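Local coordinates for cysteine synthase (Fusobacterium nucleatum subsp. nucleatum strain ATCC 25586, PDB 5XEN), which probably makes L-cysteine and acetate from O-acetyl-L-serine and hydrogen sulfide, using pyridoxal 5'-phosphate as cofactor, at residues B[18-23]-B[34-39]; B[67-72]-B[88-93]; B[169-174]-B[289-294]. All coordinates share one frame; numbering follows the deposited sequence.

Contact 1: B[18-23]-B[34-39]; sequences PLVKIN and VKLEGS
Val20 and Val34 form a hydrogen-bonded antiparallel pair in the beta hairpin of strands 19-21 and 31-36, at the outer end, within this chain, of the six-stranded mixed sheet. Three backbone bonds join the two segments. Val34 N gives to Val20 O at 2.8 Å and Val20 N to Val34 O at 2.9 Å; Leu36 N reaches Pro18 O at 2.9 Å, almost straight. Between them, Leu19 and Lys35 are a non-hydrogen-bonded pair, where Leu19 CA approaches Val34 O in a CA-H...O contact. Leu19 and Val20 also pair in parallel with a strand of the second subunit, so the sheet continues across the dimer interface. Among the polar side chains, the amine of Lys35 is engaged by Thr17 and Glu163.

Leu19, its CG anti to the backbone N (chi1 -170°), brings CD1 over the Lys35 backbone and to 3.7 Å from Lys35 CB. Past the strand pair, the end of Ile22, CD1, slants across Val34 CG2 at 3.9 Å. Ahead of strand 19-21, the Pro18 ring lies against Ser39 of the 3-10 turn that follows strand 31-36, with Pro18 CD 3.5 Å from Ser39 OG.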
loop_
_atom_site.group_PDB
_atom_site.type_symbol
_atom_site.label_atom_id
_atom_site.label_comp_id
_atom_site.label_asym_id
_atom_site.label_seq_id
_atom_site.Cartn_x
_atom_site.Cartn_y
_atom_site.Cartn_z
ATOM N N PRO B 18 -11.568 -1.407 1.190
ATOM C CA PRO B 18 -12.502 -1.590 0.103
ATOM C C PRO B 18 -12.768 -3.050 -0.254
ATOM O O PRO B 18 -11.967 -3.951 0.044
ATOM C CB PRO B 18 -11.830 -0.873 -1.057
ATOM C CG PRO B 18 -10.377 -0.996 -0.790
ATOM C CD PRO B 18 -10.245 -0.954 0.718
ATOM N N LEU B 19 -13.935 -3.261 -0.863
ATOM C CA LEU B 19 -14.355 -4.544 -1.334
ATOM C C LEU B 19 -14.440 -4.348 -2.868
ATOM O O LEU B 19 -15.062 -3.390 -3.327
ATOM C CB LEU B 19 -15.685 -4.835 -0.612
ATOM C CG LEU B 19 -16.287 -6.200 -0.697
ATOM C CD1 LEU B 19 -15.348 -7.266 -0.172
ATOM C CD2 LEU B 19 -17.658 -6.227 0.000
ATOM N N VAL B 20 -13.699 -5.123 -3.659
ATOM C CA VAL B 20 -13.620 -4.926 -5.086
ATOM C C VAL B 20 -14.268 -6.132 -5.798
ATOM O O VAL B 20 -13.961 -7.282 -5.444
ATOM C CB VAL B 20 -12.140 -4.824 -5.500
ATOM C CG1 VAL B 20 -12.027 -4.418 -6.955
ATOM C CG2 VAL B 20 -11.380 -3.851 -4.572
ATOM N N LYS B 21 -15.061 -5.880 -6.815
ATOM C CA LYS B 21 -15.655 -6.945 -7.607
ATOM C C LYS B 21 -14.665 -7.479 -8.626
ATOM O O LYS B 21 -13.895 -6.702 -9.193
ATOM C CB LYS B 21 -16.923 -6.446 -8.293
ATOM C CG LYS B 21 -17.605 -7.499 -9.157
ATOM C CD LYS B 21 -19.041 -7.097 -9.446
ATOM C CE LYS B 21 -19.795 -8.261 -10.071
ATOM N NZ LYS B 21 -21.183 -7.863 -10.456
ATOM N N ILE B 22 -14.689 -8.790 -8.874
ATOM C CA ILE B 22 -13.894 -9.413 -9.899
ATOM C C ILE B 22 -14.616 -9.322 -11.264
ATOM O O ILE B 22 -15.760 -9.757 -11.393
ATOM C CB ILE B 22 -13.599 -10.884 -9.540
ATOM C CG1 ILE B 22 -12.764 -10.943 -8.240
ATOM C CG2 ILE B 22 -12.928 -11.624 -10.694
ATOM C CD1 ILE B 22 -11.341 -10.411 -8.367
ATOM N N ASN B 23 -13.954 -8.707 -12.239
ATOM C CA ASN B 23 -14.565 -8.362 -13.531
ATOM C C ASN B 23 -14.059 -9.068 -14.770
ATOM O O ASN B 23 -14.759 -9.128 -15.763
ATOM C CB ASN B 23 -14.334 -6.872 -13.812
ATOM C CG ASN B 23 -15.029 -6.004 -12.814
ATOM O OD1 ASN B 23 -16.242 -6.116 -12.636
ATOM N ND2 ASN B 23 -14.259 -5.187 -12.098
ATOM N N VAL B 34 -13.425 -9.124 -3.451
ATOM C CA VAL B 34 -12.234 -9.285 -2.675
ATOM C C VAL B 34 -12.106 -8.124 -1.700
ATOM O O VAL B 34 -12.100 -7.002 -2.113
ATOM C CB VAL B 34 -10.977 -9.377 -3.569
ATOM C CG1 VAL B 34 -9.726 -9.575 -2.721
ATOM C CG2 VAL B 34 -11.146 -10.556 -4.517
ATOM N N LYS B 35 -11.993 -8.438 -0.420
ATOM C CA LYS B 35 -11.792 -7.415 0.601
ATOM C C LYS B 35 -10.312 -7.144 0.740
ATOM O O LYS B 35 -9.556 -8.020 1.107
ATOM C CB LYS B 35 -12.387 -7.813 1.937
ATOM C CG LYS B 35 -12.359 -6.610 2.915
ATOM C CD LYS B 35 -13.476 -6.643 3.912
ATOM C CE LYS B 35 -13.389 -5.533 4.934
ATOM N NZ LYS B 35 -13.739 -4.240 4.368
ATOM N N LEU B 36 -9.892 -5.953 0.331
ATOM C CA LEU B 36 -8.471 -5.682 0.163
ATOM C C LEU B 36 -7.861 -5.139 1.452
ATOM O O LEU B 36 -7.737 -3.934 1.630
ATOM C CB LEU B 36 -8.228 -4.711 -1.007
ATOM C CG LEU B 36 -8.621 -5.187 -2.404
ATOM C CD1 LEU B 36 -8.477 -4.031 -3.403
ATOM C CD2 LEU B 36 -7.773 -6.373 -2.841
ATOM N N GLU B 37 -7.452 -6.042 2.329
ATOM C CA GLU B 37 -6.814 -5.661 3.597
ATOM C C GLU B 37 -5.412 -5.126 3.441
ATOM O O GLU B 37 -4.892 -4.500 4.373
ATOM C CB GLU B 37 -6.846 -6.815 4.593
ATOM C CG GLU B 37 -8.277 -7.231 4.937
ATOM C CD GLU B 37 -8.941 -6.187 5.826
ATOM O OE1 GLU B 37 -8.394 -5.899 6.916
ATOM O OE2 GLU B 37 -10.000 -5.658 5.439
ATOM N N GLY B 38 -4.819 -5.320 2.263
ATOM C CA GLY B 38 -3.600 -4.641 1.876
ATOM C C GLY B 38 -3.716 -3.129 1.809
ATOM O O GLY B 38 -2.709 -2.438 1.829
ATOM N N SER B 39 -4.937 -2.611 1.798
ATOM C CA SER B 39 -5.173 -1.177 1.845
ATOM C C SER B 39 -4.939 -0.526 3.205
ATOM O O SER B 39 -4.881 0.687 3.287
ATOM C CB SER B 39 -6.613 -0.867 1.448
ATOM O OG SER B 39 -6.826 -1.337 0.127
#

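Contact 2: B[67-72]-B[88-93]; sequences TVIIEA and KNYKLK
Ile69 and Leu92 pair in parallel, the axes of strand segments 68-72 and 91-93 approaching to 4.7 Å at 24°, in a beta-alpha-beta unit whose crossover helix is 76-88. Ile69 N gives to Lys91 O, and Ile69 O receives Lys93 N at 2.8 Å; the bond from Glu71 N to Lys93 O, at 3.2 Å, is longer and more bent. A water donates to Thr67 O and accepts from Lys91 N, bridging the two segments.

On the face of Ile69 and Leu92, Ile69 CG2, anti to the backbone N, meets Leu92 CD1 at 3.6 Å. Ile69 CG1, beside the backbone N (chi1 -57°), carries CD1 obliquely to Tyr90 CD2 at 3.7 Å. Helices 76-88 and 46-59 cover this face through Cys85 and Ile54. Glu71 leads off to the active site: Asn145 N and Gln146 N hold its carboxylate, and its side chain lies about 7 Å from the bound serine.

On the other face, Val68 sits among lysine methylenes. Its CG2 lies alongside Lys91 CG, while Lys91 NZ and Lys93 NZ go on to salt bridges with Glu114 and Glu138. Val68 CG1 touches Lys93 CG at 3.9 Å.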
loop_
_atom_site.group_PDB
_atom_site.type_symbol
_atom_site.label_atom_id
_atom_site.label_comp_id
_atom_site.label_asym_id
_atom_site.label_seq_id
_atom_site.Cartn_x
_atom_site.Cartn_y
_atom_site.Cartn_z
ATOM N N THR B 67 7.027 -0.154 28.742
ATOM C CA THR B 67 6.806 -1.583 28.615
ATOM C C THR B 67 7.310 -2.012 27.221
ATOM O O THR B 67 6.978 -1.366 26.229
ATOM C CB THR B 67 5.294 -1.883 28.733
ATOM O OG1 THR B 67 4.819 -1.522 30.042
ATOM C CG2 THR B 67 5.000 -3.357 28.443
ATOM N N VAL B 68 8.095 -3.080 27.147
ATOM C CA VAL B 68 8.555 -3.592 25.880
ATOM C C VAL B 68 7.518 -4.594 25.382
ATOM O O VAL B 68 7.138 -5.525 26.078
ATOM C CB VAL B 68 9.928 -4.254 26.012
ATOM C CG1 VAL B 68 10.410 -4.889 24.701
ATOM C CG2 VAL B 68 10.920 -3.157 26.456
ATOM N N ILE B 69 6.980 -4.323 24.194
ATOM C CA ILE B 69 6.045 -5.259 23.568
ATOM C C ILE B 69 6.866 -6.317 22.836
ATOM O O ILE B 69 7.816 -5.983 22.117
ATOM C CB ILE B 69 5.098 -4.520 22.655
ATOM C CG1 ILE B 69 4.404 -3.460 23.521
ATOM C CG2 ILE B 69 4.098 -5.508 22.013
ATOM C CD1 ILE B 69 3.502 -2.515 22.810
ATOM N N ILE B 70 6.510 -7.583 23.035
ATOM C CA ILE B 70 7.230 -8.685 22.436
ATOM C C ILE B 70 6.211 -9.680 21.841
ATOM O O ILE B 70 5.264 -10.050 22.514
ATOM C CB ILE B 70 8.091 -9.451 23.447
ATOM C CG1 ILE B 70 9.005 -8.526 24.263
ATOM C CG2 ILE B 70 9.005 -10.406 22.667
ATOM C CD1 ILE B 70 9.610 -9.230 25.463
ATOM N N GLU B 71 6.420 -10.092 20.593
ATOM C CA GLU B 71 5.453 -10.945 19.893
ATOM C C GLU B 71 6.164 -11.871 18.917
ATOM O O GLU B 71 7.176 -11.479 18.310
ATOM C CB GLU B 71 4.394 -10.100 19.194
ATOM C CG GLU B 71 3.273 -10.857 18.486
ATOM C CD GLU B 71 2.257 -11.543 19.424
ATOM O OE1 GLU B 71 2.566 -11.748 20.625
ATOM O OE2 GLU B 71 1.150 -11.882 18.942
ATOM N N ALA B 72 5.688 -13.109 18.832
ATOM C CA ALA B 72 6.122 -14.052 17.802
ATOM C C ALA B 72 5.162 -13.925 16.613
ATOM O O ALA B 72 3.951 -13.905 16.805
ATOM C CB ALA B 72 6.130 -15.483 18.356
ATOM N N LYS B 88 2.638 5.273 18.791
ATOM C CA LYS B 88 2.442 5.346 20.249
ATOM C C LYS B 88 3.732 5.560 21.051
ATOM O O LYS B 88 3.678 5.715 22.267
ATOM C CB LYS B 88 1.683 4.108 20.739
ATOM C CG LYS B 88 0.239 4.093 20.279
ATOM C CD LYS B 88 -0.491 2.872 20.778
ATOM C CE LYS B 88 -1.962 2.885 20.412
ATOM N NZ LYS B 88 -2.776 3.633 21.402
ATOM N N ASN B 89 4.869 5.539 20.372
ATOM C CA ASN B 89 6.181 5.555 20.976
ATOM C C ASN B 89 6.422 4.404 21.968
ATOM O O ASN B 89 6.992 4.621 23.034
ATOM C CB ASN B 89 6.430 6.904 21.660
ATOM C CG ASN B 89 7.876 7.115 22.023
ATOM O OD1 ASN B 89 8.798 6.696 21.305
ATOM N ND2 ASN B 89 8.093 7.744 23.169
ATOM N N TYR B 90 6.011 3.178 21.627
ATOM C CA TYR B 90 6.365 2.010 22.398
ATOM C C TYR B 90 7.500 1.265 21.711
ATOM O O TYR B 90 7.643 1.321 20.502
ATOM C CB TYR B 90 5.211 1.012 22.524
ATOM C CG TYR B 90 3.960 1.511 23.208
ATOM C CD1 TYR B 90 4.032 2.329 24.311
ATOM C CD2 TYR B 90 2.705 1.067 22.811
ATOM C CE1 TYR B 90 2.890 2.761 24.975
ATOM C CE2 TYR B 90 1.554 1.482 23.474
ATOM C CZ TYR B 90 1.648 2.343 24.544
ATOM O OH TYR B 90 0.527 2.805 25.228
ATOM N N LYS B 91 8.273 0.553 22.512
ATOM C CA LYS B 91 9.371 -0.278 22.060
ATOM C C LYS B 91 8.827 -1.680 21.763
ATOM O O LYS B 91 8.190 -2.282 22.620
ATOM C CB LYS B 91 10.406 -0.365 23.179
ATOM C CG LYS B 91 11.474 -1.418 22.999
ATOM C CD LYS B 91 12.482 -0.935 22.026
ATOM C CE LYS B 91 13.667 -1.885 21.902
ATOM N NZ LYS B 91 14.576 -1.428 20.835
ATOM N N LEU B 92 9.096 -2.170 20.556
ATOM C CA LEU B 92 8.648 -3.489 20.096
ATOM C C LEU B 92 9.841 -4.349 19.715
ATOM O O LEU B 92 10.764 -3.891 19.013
ATOM C CB LEU B 92 7.711 -3.333 18.907
ATOM C CG LEU B 92 7.194 -4.617 18.236
ATOM C CD1 LEU B 92 6.287 -5.397 19.177
ATOM C CD2 LEU B 92 6.479 -4.278 16.907
ATOM N N LYS B 93 9.797 -5.600 20.168
ATOM C CA LYS B 93 10.691 -6.641 19.729
ATOM C C LYS B 93 9.869 -7.798 19.146
ATOM O O LYS B 93 8.885 -8.238 19.749
ATOM C CB LYS B 93 11.568 -7.166 20.886
ATOM C CG LYS B 93 12.401 -6.105 21.572
ATOM C CD LYS B 93 13.472 -6.662 22.526
ATOM C CE LYS B 93 14.193 -5.498 23.188
ATOM N NZ LYS B 93 15.327 -5.932 24.049
HETATM O O HOH W 1 7.844 0.938 25.328
#

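Contact 3: B[169-174]-B[289-294]; sequences NNKVDV and GLKIVV
Asp173 reaches across to the start of strand 291-296, where Val174 and Ile292 form a parallel pair in the mixed sheet. From its CB, which lies 3.5 Å from Lys291 O and 3.9 Å from Leu290 CD2, the chain turns so that CG stands beside its own backbone N (chi1 -62°). CG then lies 3.7 Å from Lys291 N. At the tip, OD2 takes the Lys291 N-H at 2.8 Å through its anti lone pair, nearly straight at 166°, and also approaches Leu290 CA.

Asp173 N and Val174 N both give to Lys291 O, the first at 2.9 Å and in the carbonyl plane. Val293 N then bonds to Val174 O at 2.8 Å. Val174 and Ile292 lie side by side, with Val174 CB 3.9 Å from Ile292 CG1. Next to this pair, Val172 CG1 meets Val293 CG2 obliquely at 4.0 Å, backed by helix 151-167. Lys171 O is buried beside Lys291 CD and has no hydrogen-bond partner in the model.

OD2 thus appears to stand in for Val172 O, the acceptor of regular parallel pairing, and Lys291 is held by a carboxylate at its N-H and by two backbone N-H groups at its C=O.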
loop_
_atom_site.group_PDB
_atom_site.type_symbol
_atom_site.label_atom_id
_atom_site.label_comp_id
_atom_site.label_asym_id
_atom_site.label_seq_id
_atom_site.Cartn_x
_atom_site.Cartn_y
_atom_site.Cartn_z
ATOM N N ASN B 169 -24.714 -4.617 1.699
ATOM C CA ASN B 169 -26.102 -4.421 2.141
ATOM C C ASN B 169 -26.738 -5.677 2.692
ATOM O O ASN B 169 -27.867 -6.010 2.330
ATOM C CB ASN B 169 -26.937 -3.920 0.969
ATOM C CG ASN B 169 -26.353 -2.672 0.360
ATOM O OD1 ASN B 169 -26.215 -1.642 1.028
ATOM N ND2 ASN B 169 -25.956 -2.763 -0.909
ATOM N N ASN B 170 -25.984 -6.385 3.533
ATOM C CA ASN B 170 -26.374 -7.657 4.123
ATOM C C ASN B 170 -26.669 -8.805 3.157
ATOM O O ASN B 170 -27.313 -9.772 3.528
ATOM C CB ASN B 170 -27.541 -7.440 5.094
ATOM C CG ASN B 170 -27.179 -6.459 6.179
ATOM O OD1 ASN B 170 -26.108 -6.545 6.733
ATOM N ND2 ASN B 170 -28.036 -5.478 6.433
ATOM N N LYS B 171 -26.194 -8.706 1.934
ATOM C CA LYS B 171 -26.376 -9.779 0.955
ATOM C C LYS B 171 -25.033 -10.444 0.762
ATOM O O LYS B 171 -24.249 -10.020 -0.072
ATOM C CB LYS B 171 -26.839 -9.222 -0.387
ATOM C CG LYS B 171 -28.118 -8.416 -0.314
ATOM C CD LYS B 171 -29.306 -9.219 0.180
ATOM C CE LYS B 171 -30.612 -8.578 -0.246
ATOM N NZ LYS B 171 -31.722 -8.916 0.707
ATOM N N VAL B 172 -24.768 -11.472 1.554
ATOM C CA VAL B 172 -23.553 -12.245 1.437
ATOM C C VAL B 172 -23.897 -13.706 1.588
ATOM O O VAL B 172 -24.476 -14.109 2.607
ATOM C CB VAL B 172 -22.538 -11.874 2.550
ATOM C CG1 VAL B 172 -21.182 -12.571 2.289
ATOM C CG2 VAL B 172 -22.393 -10.365 2.675
ATOM N N ASP B 173 -23.499 -14.524 0.614
ATOM C CA ASP B 173 -23.776 -15.953 0.643
ATOM C C ASP B 173 -22.645 -16.812 1.142
ATOM O O ASP B 173 -22.882 -17.869 1.708
ATOM C CB ASP B 173 -24.179 -16.400 -0.763
ATOM C CG ASP B 173 -25.437 -15.706 -1.237
ATOM O OD1 ASP B 173 -26.464 -15.774 -0.515
ATOM O OD2 ASP B 173 -25.385 -15.032 -2.289
ATOM N N VAL B 174 -21.408 -16.394 0.859
ATOM C CA VAL B 174 -20.228 -17.193 1.121
ATOM C C VAL B 174 -19.067 -16.260 1.507
ATOM O O VAL B 174 -18.898 -15.204 0.918
ATOM C CB VAL B 174 -19.808 -18.024 -0.109
ATOM C CG1 VAL B 174 -18.547 -18.851 0.196
ATOM C CG2 VAL B 174 -20.959 -18.939 -0.576
ATOM N N GLY B 289 -25.709 -17.555 -8.778
ATOM C CA GLY B 289 -25.871 -16.157 -8.408
ATOM C C GLY B 289 -25.410 -15.849 -6.978
ATOM O O GLY B 289 -25.887 -14.913 -6.385
ATOM N N LEU B 290 -24.455 -16.605 -6.451
ATOM C CA LEU B 290 -23.954 -16.379 -5.089
ATOM C C LEU B 290 -23.109 -15.111 -5.017
ATOM O O LEU B 290 -22.418 -14.743 -5.989
ATOM C CB LEU B 290 -23.125 -17.564 -4.606
ATOM C CG LEU B 290 -23.800 -18.956 -4.601
ATOM C CD1 LEU B 290 -22.774 -20.057 -4.450
ATOM C CD2 LEU B 290 -24.875 -19.067 -3.528
ATOM N N LYS B 291 -23.159 -14.445 -3.862
ATOM C CA LYS B 291 -22.241 -13.361 -3.539
ATOM C C LYS B 291 -21.167 -13.945 -2.614
ATOM O O LYS B 291 -21.469 -14.337 -1.491
ATOM C CB LYS B 291 -22.989 -12.207 -2.896
ATOM C CG LYS B 291 -24.006 -11.563 -3.820
ATOM C CD LYS B 291 -24.186 -10.083 -3.607
ATOM C CE LYS B 291 -25.183 -9.523 -4.605
ATOM N NZ LYS B 291 -26.589 -9.844 -4.224
ATOM N N ILE B 292 -19.947 -14.047 -3.134
ATOM C CA ILE B 292 -18.841 -14.696 -2.472
ATOM C C ILE B 292 -17.807 -13.637 -2.116
ATOM O O ILE B 292 -17.394 -12.863 -2.964
ATOM C CB ILE B 292 -18.181 -15.746 -3.383
ATOM C CG1 ILE B 292 -19.196 -16.826 -3.811
ATOM C CG2 ILE B 292 -16.955 -16.390 -2.734
ATOM C CD1 ILE B 292 -18.696 -17.744 -4.907
ATOM N N VAL B 293 -17.395 -13.610 -0.861
ATOM C CA VAL B 293 -16.397 -12.626 -0.389
ATOM C C VAL B 293 -15.137 -13.362 -0.004
ATOM O O VAL B 293 -15.184 -14.337 0.749
ATOM C CB VAL B 293 -16.892 -11.787 0.816
ATOM C CG1 VAL B 293 -15.772 -10.901 1.388
ATOM C CG2 VAL B 293 -18.109 -10.924 0.427
ATOM N N VAL B 294 -14.017 -12.897 -0.550
ATOM C CA VAL B 294 -12.714 -13.429 -0.286
ATOM C C VAL B 294 -11.934 -12.361 0.499
ATOM O O VAL B 294 -11.843 -11.217 0.060
ATOM C CB VAL B 294 -11.970 -13.745 -1.599
ATOM C CG1 VAL B 294 -10.502 -14.093 -1.363
ATOM C CG2 VAL B 294 -12.647 -14.885 -2.365
#

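Overall arrangement
Contacts 1, 2 and 3 follow one another along the chain, each closing before the next opens. Contacts 1 and 3 share the six-stranded mixed sheet, their centres about 13 Å apart. Strands 31-36 and 291-296 are neighbours there, joined by a probable hydrogen bond from Lys35 N to Val294 O and by packing of Leu19 on Val293. Contact 2 belongs to the separate four-stranded parallel sheet across the chain's centre, its centre about 31 Å from that of contact 1 and about 38 Å from that of contact 3; the nearest atoms of contacts 1 and 2 are about 16 Å apart. This matches the two-domain fold of pyridoxal-phosphate enzymes of this family, whose cofactor lies between the domains.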